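Local coordinates for fatty acid amide hydrolase (Candida albicans, PDB 6KVR), which probably hydrolyses the amide bond of monocarboxylic acid amides, releasing the carboxylate and ammonium, as a member of the amidase signature family, at residues A[359-364]-A[506-511]; A[467-472]-A[478-483]; A[515-518]-A[523-526]. One frame throughout, in Å; residues are numbered along the deposited sequence.

Contact 1 of 3, residues A[359-364]-A[506-511]; sequences IRRALN and TKDKWT
Arg361 and Asp508 form a two-bond salt bridge between helix 357-372 and the loop 506-511. The guanidinium comes side-on, with NE and one terminal nitrogen each taking a different carboxylate oxygen. Arg361 NE donates to Asp508 OD1 at 2.7 Å. Arg361 NH2 donates to Asp508 OD2 at 2.6 Å. Both bonds are nearly straight, and both reach the syn side of the oxygens. The two flat groups lie nearly coplanar, with 16° between their planes. Arg361 CG lies anti to its backbone N (chi1 176°), and a bend at chi3 turns the guanidinium to the carboxylate. This pairing fixes the rotation of the carboxylate as well as its distance. Asp508 is buried, and its OD2 also accepts from the backbone N of Asp504. Arg361 NH2 has a further acceptor in the carbonyl of Phe502.

Lys507 lies across the Arg361 side chain at about a right angle. Its CD sits over one face of the guanidinium, displaced toward the rim, 3.6 Å from Arg361 NE. The lysine thus contributes its aliphatic part. Its NZ, a like charge, stays 4.7 Å from Arg361 NH1 and has a weak, long ion pair with Asp504.

Arg360 joins the far end of the loop less directly. Its strongest partner is Asp514, in a salt bridge through NH2. The same NH2 gives a hydrogen bond to a water at 3.1 Å, and this water donates to the carbonyl O of Lys509. The methyl CG2 of Thr511 approaches Arg360 NH2 obliquely, at 4.0 Å. Thr511 itself is the N-cap of helix 512-515.

Asp508 is the centre of an inverse gamma turn. At the surface, away from the predicted catalytic residues, a side-on arginine-carboxylate pair joins this turn to helix 357-372.

Contact 2 of 3, residues A[467-472]-A[478-483]; sequences TYNNVA and VYNWSY
Val478 meets the phenol end of Tyr468. Its CG2 lies 3.4 Å from Tyr468 OH and 3.5 Å from Tyr468 CE1, approaching the ring obliquely. This branch is anti to the valine backbone N, which turns it onto the tyrosine. Pro473 and Tyr264 also pack on Val478.

Asn480 uses both its backbone and its side chain. Its carbonyl O lies at the edge of the Tyr468 ring, near the ring plane, 3.7 Å from CE1. Its ND2 donates to Asn469 OD1 at 3.0 Å, with an N-H...O angle of 169°. The two amide planes are only 15° apart, and the donor is tilted 20° from the carbonyl plane of Asn469. Glu527 takes the other end of Asn469 by accepting from its ND2, so both polar ends of this buried amide are used. The other end of Asn480 closes an Asx turn: OD1 accepts from the backbone N of Ser482, which lies above the plane of the Asn480 side-chain carbonyl. This turn leads into helix 482-490, for which Trp481 is the N-cap residue.

Tyr483, in the first turn of that helix, covers the backbone that leaves strand 462-466. Its CB lies 3.5 Å from Thr467 O. The ring continues obliquely past Asn469 N, and its CE2 is 4.2 Å from Asn469 CB. At the far end its hydroxyl is hydrogen-bonded to Val353 O and Asp350 N.

Contact 3 of 3, residues A[515-518]-A[523-526]; sequences TKYK and LEQL
Tyr517 and Glu524 come from opposite directions, and the carboxylate meets the hydroxyl and the CE2 edge of the ring. The phenol hydroxyl of Tyr517 donates to OE2 of Glu524, with Tyr517 OH and Glu524 OE2 2.7 Å apart.

Both side chains leave the backbone in the same way. In Tyr517, chi1 is -170°, which sets the ring beside its own carbonyl carbon and sends the hydroxyl out to the helix. Glu524 has its CG likewise opposite the backbone N, and its chain runs extended beyond that carbon. The carboxylate is thereby carried well clear of the backbone of helix 522-529 to the phenol.

The flat groups are turned almost perpendicular, with 86° between ring and carboxylate. The acid group stands at the edge of the ring, near its plane, beside the CE2 side. Tyr517 CE2 is 3.3 Å from Glu524 OE2. Its distance from the carboxylate carbon CD of Glu524 is 3.6 Å. The hydroxyl comes to OE2 on the syn side, 21° out of the carboxylate plane.

The contact closes a short connection between two helices, 512-515 and 522-529. Tyr517 lies in the loop before helix 522-529, and Glu524 is in the first turn of that helix. The bond spans the rest of the loop between them, far from the predicted active site.

Glu524 is buried although the contact is near the surface. Its OE2 has three partners: the phenol, Arg520 by a salt bridge, and the backbone N of Arg354. These donors would probably stabilise its negative charge. Arg354 also makes a cation-pi contact with the Tyr517 ring, so backbone and side chain of one residue hold both partners.

How the contacts relate
Contact 2 is the most interior of the three and is nested along the chain within the long loop closed by contact 1. Contact 3 follows, its first segment lying shortly after residue 511. All centres are about 15 to 16 Å apart, on the same side of the chain's centre. Contact 2 touches both others. Ile359 CD1 packs against Asn470 O at 3.5 Å, joining helix 357-372 to the loop after strand 462-466. Tyr479 packs on Leu523 and Leu526, joining contact 2 to helix 522-529. Contacts 1 and 3 only adjoin in sequence. Contact 2, following a strand of the central sheet, lies near the predicted substrate site; contacts 1 and 3 lie farther out.

Contact 1 of 3, residues A[359-364]-A[506-511]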
ATOM      1  N   ILE A 359     -22.901   4.391 -26.507  1.00 26.30           N
ATOM      2  CA  ILE A 359     -22.458   4.747 -25.156  1.00 28.49           C
ATOM      3  C   ILE A 359     -23.076   6.071 -24.721  1.00 28.20           C
ATOM      4  O   ILE A 359     -23.529   6.218 -23.576  1.00 30.24           O
ATOM      5  CB  ILE A 359     -20.917   4.808 -25.070  1.00 25.00           C
ATOM      6  CG1 ILE A 359     -20.261   3.557 -25.677  1.00 26.16           C
ATOM      7  CG2 ILE A 359     -20.484   4.952 -23.626  1.00 27.92           C
ATOM      8  CD1 ILE A 359     -20.674   2.255 -25.010  1.00 22.87           C
ATOM      9  N   ARG A 360     -23.081   7.060 -25.613  1.00 25.88           N
ATOM     10  CA  ARG A 360     -23.703   8.333 -25.284  1.00 28.76           C
ATOM     11  C   ARG A 360     -25.168   8.138 -24.911  1.00 30.77           C
ATOM     12  O   ARG A 360     -25.634   8.660 -23.890  1.00 29.80           O
ATOM     13  CB  ARG A 360     -23.562   9.305 -26.451  1.00 30.70           C
ATOM     14  CG  ARG A 360     -24.194  10.685 -26.182  1.00 38.69           C
ATOM     15  CD  ARG A 360     -23.909  11.659 -27.318  1.00 34.01           C
ATOM     16  NE  ARG A 360     -24.365  11.118 -28.591  1.00 39.45           N
ATOM     17  CZ  ARG A 360     -24.002  11.597 -29.769  1.00 35.94           C
ATOM     18  NH1 ARG A 360     -23.181  12.628 -29.866  1.00 35.61           N
ATOM     19  NH2 ARG A 360     -24.485  11.034 -30.877  1.00 40.30           N
ATOM     20  N   ARG A 361     -25.903   7.356 -25.710  1.00 30.11           N
ATOM     21  CA  ARG A 361     -27.328   7.165 -25.451  1.00 30.15           C
ATOM     22  C   ARG A 361     -27.553   6.459 -24.120  1.00 33.11           C
ATOM     23  O   ARG A 361     -28.354   6.912 -23.293  1.00 35.18           O
ATOM     24  CB  ARG A 361     -27.982   6.382 -26.592  1.00 32.63           C
ATOM     25  CG  ARG A 361     -29.456   6.065 -26.353  1.00 37.46           C
ATOM     26  CD  ARG A 361     -30.172   5.503 -27.584  1.00 34.12           C
ATOM     27  NE  ARG A 361     -29.584   4.260 -28.055  1.00 32.65           N
ATOM     28  CZ  ARG A 361     -29.914   3.052 -27.616  1.00 35.85           C
ATOM     29  NH1 ARG A 361     -30.849   2.883 -26.699  1.00 32.53           N
ATOM     30  NH2 ARG A 361     -29.280   1.988 -28.106  1.00 32.65           N
ATOM     31  N   ALA A 362     -26.841   5.349 -23.886  1.00 29.96           N
ATOM     32  CA  ALA A 362     -27.047   4.594 -22.652  1.00 31.09           C
ATOM     33  C   ALA A 362     -26.671   5.417 -21.419  1.00 33.63           C
ATOM     34  O   ALA A 362     -27.381   5.391 -20.404  1.00 30.19           O
ATOM     35  CB  ALA A 362     -26.258   3.289 -22.701  1.00 29.89           C
ATOM     36  N   LEU A 363     -25.553   6.141 -21.479  1.00 32.31           N
ATOM     37  CA  LEU A 363     -25.199   7.028 -20.380  1.00 30.67           C
ATOM     38  C   LEU A 363     -26.314   8.043 -20.125  1.00 37.05           C
ATOM     39  O   LEU A 363     -26.770   8.220 -18.987  1.00 33.90           O
ATOM     40  CB  LEU A 363     -23.876   7.722 -20.695  1.00 32.53           C
ATOM     41  CG  LEU A 363     -23.306   8.598 -19.581  1.00 37.99           C
ATOM     42  CD1 LEU A 363     -23.339   7.853 -18.246  1.00 30.28           C
ATOM     43  CD2 LEU A 363     -21.888   9.034 -19.941  1.00 31.41           C
ATOM     44  N   ASN A 364     -26.796   8.691 -21.188  1.00 35.45           N
ATOM     45  CA  ASN A 364     -27.855   9.685 -21.033  1.00 39.63           C
ATOM     46  C   ASN A 364     -29.130   9.074 -20.455  1.00 36.17           C
ATOM     47  O   ASN A 364     -29.800   9.695 -19.618  1.00 40.13           O
ATOM     48  CB  ASN A 364     -28.149  10.348 -22.378  1.00 37.24           C
ATOM     49  CG  ASN A 364     -29.088  11.510 -22.240  1.00 40.73           C
ATOM     50  OD1 ASN A 364     -28.764  12.504 -21.596  1.00 44.87           O
ATOM     51  ND2 ASN A 364     -30.270  11.389 -22.822  1.00 45.09           N
ATOM     52  N   THR A 506     -30.581   0.859 -35.876  1.00 42.05           N
ATOM     53  CA  THR A 506     -31.462   1.843 -36.491  1.00 41.36           C
ATOM     54  C   THR A 506     -31.429   3.192 -35.789  1.00 47.80           C
ATOM     55  O   THR A 506     -31.996   4.155 -36.313  1.00 51.24           O
ATOM     56  CB  THR A 506     -32.911   1.344 -36.535  1.00 41.45           C
ATOM     57  OG1 THR A 506     -33.564   1.659 -35.300  1.00 43.83           O
ATOM     58  CG2 THR A 506     -32.970  -0.172 -36.786  1.00 40.69           C
ATOM     59  N   LYS A 507     -30.789   3.301 -34.630  1.00 45.39           N
ATOM     60  CA  LYS A 507     -30.782   4.568 -33.913  1.00 43.07           C
ATOM     61  C   LYS A 507     -29.426   5.000 -33.369  1.00 42.78           C
ATOM     62  O   LYS A 507     -29.263   6.193 -33.085  1.00 45.49           O
ATOM     63  CB  LYS A 507     -31.795   4.533 -32.760  1.00 46.99           C
ATOM     64  CG  LYS A 507     -31.230   4.253 -31.395  1.00 47.41           C
ATOM     65  CD  LYS A 507     -32.352   4.233 -30.349  1.00 46.86           C
ATOM     66  CE  LYS A 507     -33.485   3.309 -30.769  1.00 52.51           C
ATOM     67  NZ  LYS A 507     -34.489   3.144 -29.676  1.00 55.81           N
ATOM     68  N   ASP A 508     -28.442   4.108 -33.243  1.00 43.42           N
ATOM     69  CA  ASP A 508     -27.126   4.495 -32.726  1.00 37.50           C
ATOM     70  C   ASP A 508     -26.189   4.845 -33.887  1.00 33.83           C
ATOM     71  O   ASP A 508     -25.246   4.125 -34.207  1.00 35.36           O
ATOM     72  CB  ASP A 508     -26.551   3.381 -31.854  1.00 33.75           C
ATOM     73  CG  ASP A 508     -27.315   3.207 -30.539  1.00 33.23           C
ATOM     74  OD1 ASP A 508     -27.679   4.237 -29.935  1.00 35.90           O
ATOM     75  OD2 ASP A 508     -27.556   2.051 -30.102  1.00 30.43           O
ATOM     76  N   LYS A 509     -26.446   5.991 -34.516  1.00 34.35           N
ATOM     77  CA  LYS A 509     -25.589   6.461 -35.596  1.00 34.01           C
ATOM     78  C   LYS A 509     -25.180   7.899 -35.334  1.00 36.42           C
ATOM     79  O   LYS A 509     -25.782   8.603 -34.518  1.00 37.61           O
ATOM     80  CB  LYS A 509     -26.255   6.341 -36.982  1.00 40.23           C
ATOM     81  CG  LYS A 509     -27.676   6.838 -37.084  1.00 39.91           C
ATOM     82  CD  LYS A 509     -28.418   6.122 -38.206  1.00 43.07           C
ATOM     83  CE  LYS A 509     -29.521   6.996 -38.806  1.00 54.81           C
ATOM     84  NZ  LYS A 509     -30.249   7.838 -37.800  1.00 61.69           N
ATOM     85  N   TRP A 510     -24.109   8.311 -36.008  1.00 34.38           N
ATOM     86  CA  TRP A 510     -23.604   9.662 -35.835  1.00 36.80           C
ATOM     87  C   TRP A 510     -24.649  10.655 -36.331  1.00 39.25           C
ATOM     88  O   TRP A 510     -25.351  10.396 -37.307  1.00 37.59           O
ATOM     89  CB  TRP A 510     -22.292   9.845 -36.607  1.00 33.80           C
ATOM     90  CG  TRP A 510     -21.098   9.014 -36.136  1.00 34.00           C
ATOM     91  CD1 TRP A 510     -20.478   8.009 -36.828  1.00 31.52           C
ATOM     92  CD2 TRP A 510     -20.367   9.151 -34.896  1.00 29.12           C
ATOM     93  NE1 TRP A 510     -19.411   7.513 -36.098  1.00 32.17           N
ATOM     94  CE2 TRP A 510     -19.336   8.185 -34.905  1.00 26.25           C
ATOM     95  CE3 TRP A 510     -20.491   9.990 -33.777  1.00 35.48           C
ATOM     96  CZ2 TRP A 510     -18.430   8.043 -33.846  1.00 28.47           C
ATOM     97  CZ3 TRP A 510     -19.582   9.840 -32.714  1.00 29.96           C
ATOM     98  CH2 TRP A 510     -18.571   8.877 -32.763  1.00 25.26           C
ATOM     99  N   THR A 511     -24.762  11.788 -35.653  1.00 39.50           N
ATOM    100  CA  THR A 511     -25.603  12.864 -36.149  1.00 42.88           C
ATOM    101  C   THR A 511     -24.825  13.774 -37.094  1.00 45.22           C
ATOM    102  O   THR A 511     -23.610  13.642 -37.272  1.00 43.13           O
ATOM    103  CB  THR A 511     -26.156  13.690 -34.999  1.00 41.35           C
ATOM    104  OG1 THR A 511     -25.187  14.683 -34.639  1.00 42.55           O
ATOM    105  CG2 THR A 511     -26.478  12.803 -33.807  1.00 43.23           C
TER
HETATM  106  O   HOH W   1     -26.856   9.362 -32.097  1.00 44.52           O

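Contact 2 of 3, residues A[467-472]-A[478-483]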
ATOM      1  N   THR A 467     -17.143   2.899 -19.964  1.00 22.92           N
ATOM      2  CA  THR A 467     -16.079   1.919 -19.776  1.00 23.95           C
ATOM      3  C   THR A 467     -15.061   1.953 -20.894  1.00 25.74           C
ATOM      4  O   THR A 467     -13.923   1.507 -20.697  1.00 22.97           O
ATOM      5  CB  THR A 467     -16.650   0.502 -19.681  1.00 21.77           C
ATOM      6  OG1 THR A 467     -17.734   0.498 -18.745  1.00 26.94           O
ATOM      7  CG2 THR A 467     -15.582  -0.475 -19.165  1.00 23.53           C
ATOM      8  N   TYR A 468     -15.445   2.498 -22.042  1.00 25.45           N
ATOM      9  CA  TYR A 468     -14.706   2.438 -23.295  1.00 23.48           C
ATOM     10  C   TYR A 468     -15.435   3.411 -24.221  1.00 25.31           C
ATOM     11  O   TYR A 468     -16.591   3.750 -23.968  1.00 25.34           O
ATOM     12  CB  TYR A 468     -14.664   0.990 -23.828  1.00 21.69           C
ATOM     13  CG  TYR A 468     -14.061   0.800 -25.213  1.00 23.50           C
ATOM     14  CD1 TYR A 468     -12.806   1.290 -25.504  1.00 24.58           C
ATOM     15  CD2 TYR A 468     -14.758   0.136 -26.228  1.00 23.17           C
ATOM     16  CE1 TYR A 468     -12.254   1.143 -26.759  1.00 23.33           C
ATOM     17  CE2 TYR A 468     -14.206  -0.026 -27.500  1.00 24.33           C
ATOM     18  CZ  TYR A 468     -12.937   0.485 -27.747  1.00 23.80           C
ATOM     19  OH  TYR A 468     -12.333   0.366 -28.987  1.00 27.84           O
ATOM     20  N   ASN A 469     -14.756   3.902 -25.259  1.00 22.98           N
ATOM     21  CA  ASN A 469     -15.400   4.871 -26.151  1.00 22.32           C
ATOM     22  C   ASN A 469     -16.326   4.214 -27.163  1.00 26.75           C
ATOM     23  O   ASN A 469     -16.686   4.822 -28.177  1.00 26.78           O
ATOM     24  CB  ASN A 469     -14.343   5.697 -26.888  1.00 26.58           C
ATOM     25  CG  ASN A 469     -13.261   4.819 -27.498  1.00 28.35           C
ATOM     26  OD1 ASN A 469     -12.181   4.664 -26.931  1.00 30.22           O
ATOM     27  ND2 ASN A 469     -13.576   4.189 -28.621  1.00 23.20           N
ATOM     28  N   ASN A 470     -16.695   2.963 -26.929  1.00 26.60           N
ATOM     29  CA  ASN A 470     -17.561   2.221 -27.830  1.00 24.55           C
ATOM     30  C   ASN A 470     -18.084   1.027 -27.045  1.00 24.01           C
ATOM     31  O   ASN A 470     -17.677   0.788 -25.902  1.00 22.10           O
ATOM     32  CB  ASN A 470     -16.801   1.814 -29.102  1.00 22.98           C
ATOM     33  CG  ASN A 470     -17.717   1.276 -30.193  1.00 28.80           C
ATOM     34  OD1 ASN A 470     -18.917   1.550 -30.217  1.00 27.54           O
ATOM     35  ND2 ASN A 470     -17.152   0.488 -31.091  1.00 28.50           N
ATOM     36  N   VAL A 471     -18.999   0.286 -27.658  1.00 22.22           N
ATOM     37  CA  VAL A 471     -19.341  -1.050 -27.180  1.00 26.42           C
ATOM     38  C   VAL A 471     -18.165  -1.939 -27.561  1.00 24.01           C
ATOM     39  O   VAL A 471     -17.148  -1.434 -28.047  1.00 24.11           O
ATOM     40  CB  VAL A 471     -20.660  -1.554 -27.796  1.00 25.33           C
ATOM     41  CG1 VAL A 471     -21.831  -0.755 -27.248  1.00 23.52           C
ATOM     42  CG2 VAL A 471     -20.614  -1.403 -29.283  1.00 24.53           C
ATOM     43  N   ALA A 472     -18.302  -3.256 -27.376  1.00 22.68           N
ATOM     44  CA  ALA A 472     -17.222  -4.197 -27.659  1.00 23.23           C
ATOM     45  C   ALA A 472     -16.584  -3.912 -29.018  1.00 22.77           C
ATOM     46  O   ALA A 472     -17.299  -3.705 -30.008  1.00 25.81           O
ATOM     47  CB  ALA A 472     -17.737  -5.639 -27.627  1.00 24.50           C
ATOM     48  N   VAL A 478      -8.788  -2.437 -30.723  1.00 25.70           N
ATOM     49  CA  VAL A 478      -9.084  -1.596 -29.571  1.00 27.47           C
ATOM     50  C   VAL A 478      -7.766  -1.049 -29.031  1.00 25.41           C
ATOM     51  O   VAL A 478      -6.882  -1.817 -28.631  1.00 23.15           O
ATOM     52  CB  VAL A 478      -9.892  -2.341 -28.490  1.00 25.58           C
ATOM     53  CG1 VAL A 478      -9.295  -3.718 -28.169  1.00 24.51           C
ATOM     54  CG2 VAL A 478     -10.042  -1.492 -27.247  1.00 22.04           C
ATOM     55  N   TYR A 479      -7.642   0.281 -29.027  1.00 24.76           N
ATOM     56  CA  TYR A 479      -6.389   0.998 -28.850  1.00 20.59           C
ATOM     57  C   TYR A 479      -6.367   1.936 -27.654  1.00 24.31           C
ATOM     58  O   TYR A 479      -5.304   2.129 -27.057  1.00 22.50           O
ATOM     59  CB  TYR A 479      -6.084   1.822 -30.106  1.00 22.87           C
ATOM     60  CG  TYR A 479      -6.206   1.037 -31.401  1.00 24.23           C
ATOM     61  CD1 TYR A 479      -5.158   0.236 -31.853  1.00 26.56           C
ATOM     62  CD2 TYR A 479      -7.359   1.097 -32.162  1.00 26.58           C
ATOM     63  CE1 TYR A 479      -5.261  -0.488 -33.025  1.00 27.92           C
ATOM     64  CE2 TYR A 479      -7.482   0.380 -33.340  1.00 27.86           C
ATOM     65  CZ  TYR A 479      -6.430  -0.405 -33.766  1.00 29.67           C
ATOM     66  OH  TYR A 479      -6.555  -1.111 -34.927  1.00 29.01           O
ATOM     67  N   ASN A 480      -7.498   2.538 -27.297  1.00 25.14           N
ATOM     68  CA  ASN A 480      -7.559   3.537 -26.239  1.00 22.09           C
ATOM     69  C   ASN A 480      -8.126   2.932 -24.960  1.00 21.30           C
ATOM     70  O   ASN A 480      -9.293   2.514 -24.927  1.00 22.41           O
ATOM     71  CB  ASN A 480      -8.418   4.722 -26.669  1.00 21.87           C
ATOM     72  CG  ASN A 480      -8.751   5.620 -25.517  1.00 20.29           C
ATOM     73  OD1 ASN A 480      -7.867   6.025 -24.768  1.00 23.29           O
ATOM     74  ND2 ASN A 480     -10.027   5.904 -25.336  1.00 22.48           N
ATOM     75  N   TRP A 481      -7.327   2.946 -23.896  1.00 17.50           N
ATOM     76  CA  TRP A 481      -7.751   2.471 -22.581  1.00 21.68           C
ATOM     77  C   TRP A 481      -8.162   3.600 -21.611  1.00 25.38           C
ATOM     78  O   TRP A 481      -8.382   3.332 -20.418  1.00 24.48           O
ATOM     79  CB  TRP A 481      -6.623   1.675 -21.928  1.00 20.18           C
ATOM     80  CG  TRP A 481      -6.108   0.482 -22.668  1.00 23.83           C
ATOM     81  CD1 TRP A 481      -6.477   0.040 -23.912  1.00 20.49           C
ATOM     82  CD2 TRP A 481      -5.093  -0.419 -22.204  1.00 26.66           C
ATOM     83  NE1 TRP A 481      -5.757  -1.088 -24.244  1.00 22.91           N
ATOM     84  CE2 TRP A 481      -4.900  -1.388 -23.215  1.00 27.10           C
ATOM     85  CE3 TRP A 481      -4.332  -0.501 -21.027  1.00 24.71           C
ATOM     86  CZ2 TRP A 481      -3.993  -2.443 -23.078  1.00 24.31           C
ATOM     87  CZ3 TRP A 481      -3.420  -1.545 -20.895  1.00 25.78           C
ATOM     88  CH2 TRP A 481      -3.266  -2.506 -21.920  1.00 25.25           C
ATOM     89  N   SER A 482      -8.248   4.849 -22.079  1.00 18.54           N
ATOM     90  CA  SER A 482      -8.318   5.974 -21.146  1.00 25.07           C
ATOM     91  C   SER A 482      -9.490   5.856 -20.169  1.00 22.47           C
ATOM     92  O   SER A 482      -9.367   6.274 -19.006  1.00 22.86           O
ATOM     93  CB  SER A 482      -8.403   7.297 -21.920  1.00 26.00           C
ATOM     94  OG  SER A 482      -9.580   7.339 -22.713  1.00 22.77           O
ATOM     95  N   TYR A 483     -10.614   5.263 -20.599  1.00 18.81           N
ATOM     96  CA  TYR A 483     -11.804   5.237 -19.755  1.00 21.35           C
ATOM     97  C   TYR A 483     -11.662   4.268 -18.583  1.00 23.11           C
ATOM     98  O   TYR A 483     -12.271   4.492 -17.527  1.00 22.60           O
ATOM     99  CB  TYR A 483     -13.043   4.922 -20.609  1.00 23.44           C
ATOM    100  CG  TYR A 483     -13.550   6.168 -21.308  1.00 22.66           C
ATOM    101  CD1 TYR A 483     -14.326   7.105 -20.628  1.00 23.50           C
ATOM    102  CD2 TYR A 483     -13.181   6.453 -22.621  1.00 24.26           C
ATOM    103  CE1 TYR A 483     -14.759   8.265 -21.261  1.00 23.49           C
ATOM    104  CE2 TYR A 483     -13.601   7.603 -23.256  1.00 21.29           C
ATOM    105  CZ  TYR A 483     -14.391   8.503 -22.578  1.00 25.01           C
ATOM    106  OH  TYR A 483     -14.803   9.646 -23.221  1.00 28.51           O
TER

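Contact 3 of 3, residues A[515-518]-A[523-526]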
ATOM      1  N   THR A 515     -20.729  15.002 -37.345  1.00 36.26           N
ATOM      2  CA  THR A 515     -19.806  14.862 -38.475  1.00 40.34           C
ATOM      3  C   THR A 515     -18.871  16.053 -38.611  1.00 40.62           C
ATOM      4  O   THR A 515     -17.857  15.947 -39.307  1.00 44.11           O
ATOM      5  CB  THR A 515     -20.563  14.642 -39.811  1.00 43.63           C
ATOM      6  OG1 THR A 515     -21.533  15.675 -40.007  1.00 54.75           O
ATOM      7  CG2 THR A 515     -21.279  13.306 -39.832  1.00 38.68           C
ATOM      8  N   LYS A 516     -19.167  17.167 -37.952  1.00 41.21           N
ATOM      9  CA  LYS A 516     -18.271  18.314 -37.948  1.00 45.18           C
ATOM     10  C   LYS A 516     -17.409  18.371 -36.690  1.00 42.93           C
ATOM     11  O   LYS A 516     -16.853  19.426 -36.368  1.00 48.04           O
ATOM     12  CB  LYS A 516     -19.064  19.606 -38.113  1.00 47.72           C
ATOM     13  CG  LYS A 516     -20.333  19.567 -37.325  1.00 56.15           C
ATOM     14  CD  LYS A 516     -21.530  20.128 -38.077  1.00 56.48           C
ATOM     15  CE  LYS A 516     -21.679  21.635 -37.866  1.00 69.02           C
ATOM     16  NZ  LYS A 516     -22.892  22.159 -38.551  1.00 65.74           N
ATOM     17  N   TYR A 517     -17.244  17.244 -36.003  1.00 39.96           N
ATOM     18  CA  TYR A 517     -16.324  17.158 -34.880  1.00 39.11           C
ATOM     19  C   TYR A 517     -14.879  17.336 -35.350  1.00 41.13           C
ATOM     20  O   TYR A 517     -14.478  16.830 -36.405  1.00 41.72           O
ATOM     21  CB  TYR A 517     -16.515  15.811 -34.180  1.00 39.07           C
ATOM     22  CG  TYR A 517     -15.798  15.661 -32.860  1.00 37.96           C
ATOM     23  CD1 TYR A 517     -16.228  16.349 -31.724  1.00 36.84           C
ATOM     24  CD2 TYR A 517     -14.704  14.815 -32.743  1.00 36.44           C
ATOM     25  CE1 TYR A 517     -15.569  16.206 -30.505  1.00 35.52           C
ATOM     26  CE2 TYR A 517     -14.043  14.656 -31.535  1.00 36.46           C
ATOM     27  CZ  TYR A 517     -14.476  15.351 -30.422  1.00 36.01           C
ATOM     28  OH  TYR A 517     -13.801  15.186 -29.238  1.00 34.08           O
ATOM     29  N   LYS A 518     -14.105  18.085 -34.574  1.00 39.16           N
ATOM     30  CA  LYS A 518     -12.677  18.263 -34.803  1.00 42.75           C
ATOM     31  C   LYS A 518     -11.918  17.351 -33.841  1.00 41.19           C
ATOM     32  O   LYS A 518     -12.042  17.495 -32.621  1.00 41.52           O
ATOM     33  CB  LYS A 518     -12.283  19.726 -34.592  1.00 48.15           C
ATOM     34  CG  LYS A 518     -10.783  19.993 -34.529  1.00 52.51           C
ATOM     35  CD  LYS A 518     -10.489  21.493 -34.648  1.00 58.30           C
ATOM     36  CE  LYS A 518     -10.873  22.241 -33.360  1.00 66.76           C
ATOM     37  NZ  LYS A 518     -11.574  23.545 -33.609  1.00 66.36           N
ATOM     38  N   LEU A 523      -5.169   9.264 -32.032  1.00 30.27           N
ATOM     39  CA  LEU A 523      -5.819   8.151 -31.346  1.00 27.64           C
ATOM     40  C   LEU A 523      -7.336   8.307 -31.342  1.00 23.25           C
ATOM     41  O   LEU A 523      -8.065   7.339 -31.589  1.00 22.79           O
ATOM     42  CB  LEU A 523      -5.285   8.033 -29.919  1.00 25.54           C
ATOM     43  CG  LEU A 523      -5.820   6.906 -29.014  1.00 31.56           C
ATOM     44  CD1 LEU A 523      -5.623   5.538 -29.643  1.00 23.17           C
ATOM     45  CD2 LEU A 523      -5.160   6.941 -27.618  1.00 27.60           C
ATOM     46  N   GLU A 524      -7.832   9.518 -31.066  1.00 25.48           N
ATOM     47  CA  GLU A 524      -9.275   9.720 -31.084  1.00 27.36           C
ATOM     48  C   GLU A 524      -9.845   9.422 -32.457  1.00 23.10           C
ATOM     49  O   GLU A 524     -10.921   8.825 -32.570  1.00 26.27           O
ATOM     50  CB  GLU A 524      -9.649  11.146 -30.658  1.00 27.38           C
ATOM     51  CG  GLU A 524     -11.156  11.283 -30.387  1.00 26.47           C
ATOM     52  CD  GLU A 524     -11.562  12.675 -29.926  1.00 32.48           C
ATOM     53  OE1 GLU A 524     -10.859  13.639 -30.282  1.00 33.18           O
ATOM     54  OE2 GLU A 524     -12.577  12.804 -29.208  1.00 30.48           O
ATOM     55  N   GLN A 525      -9.135   9.831 -33.515  1.00 27.74           N
ATOM     56  CA  GLN A 525      -9.616   9.596 -34.873  1.00 28.73           C
ATOM     57  C   GLN A 525      -9.598   8.109 -35.203  1.00 28.77           C
ATOM     58  O   GLN A 525     -10.564   7.570 -35.760  1.00 25.64           O
ATOM     59  CB  GLN A 525      -8.764  10.369 -35.879  1.00 30.71           C
ATOM     60  CG  GLN A 525      -9.333  10.309 -37.283  1.00 32.96           C
ATOM     61  CD  GLN A 525      -8.407  10.883 -38.328  1.00 33.74           C
ATOM     62  OE1 GLN A 525      -7.572  11.721 -38.033  1.00 33.79           O
ATOM     63  NE2 GLN A 525      -8.550  10.420 -39.558  1.00 38.51           N
ATOM     64  N   LEU A 526      -8.489   7.439 -34.882  1.00 27.18           N
ATOM     65  CA  LEU A 526      -8.409   5.993 -35.048  1.00 27.80           C
ATOM     66  C   LEU A 526      -9.626   5.297 -34.432  1.00 27.32           C
ATOM     67  O   LEU A 526     -10.328   4.524 -35.102  1.00 28.24           O
ATOM     68  CB  LEU A 526      -7.106   5.492 -34.425  1.00 25.59           C
ATOM     69  CG  LEU A 526      -6.823   3.993 -34.388  1.00 29.42           C
ATOM     70  CD1 LEU A 526      -7.000   3.340 -35.764  1.00 28.25           C
ATOM     71  CD2 LEU A 526      -5.415   3.767 -33.851  1.00 26.87           C
TER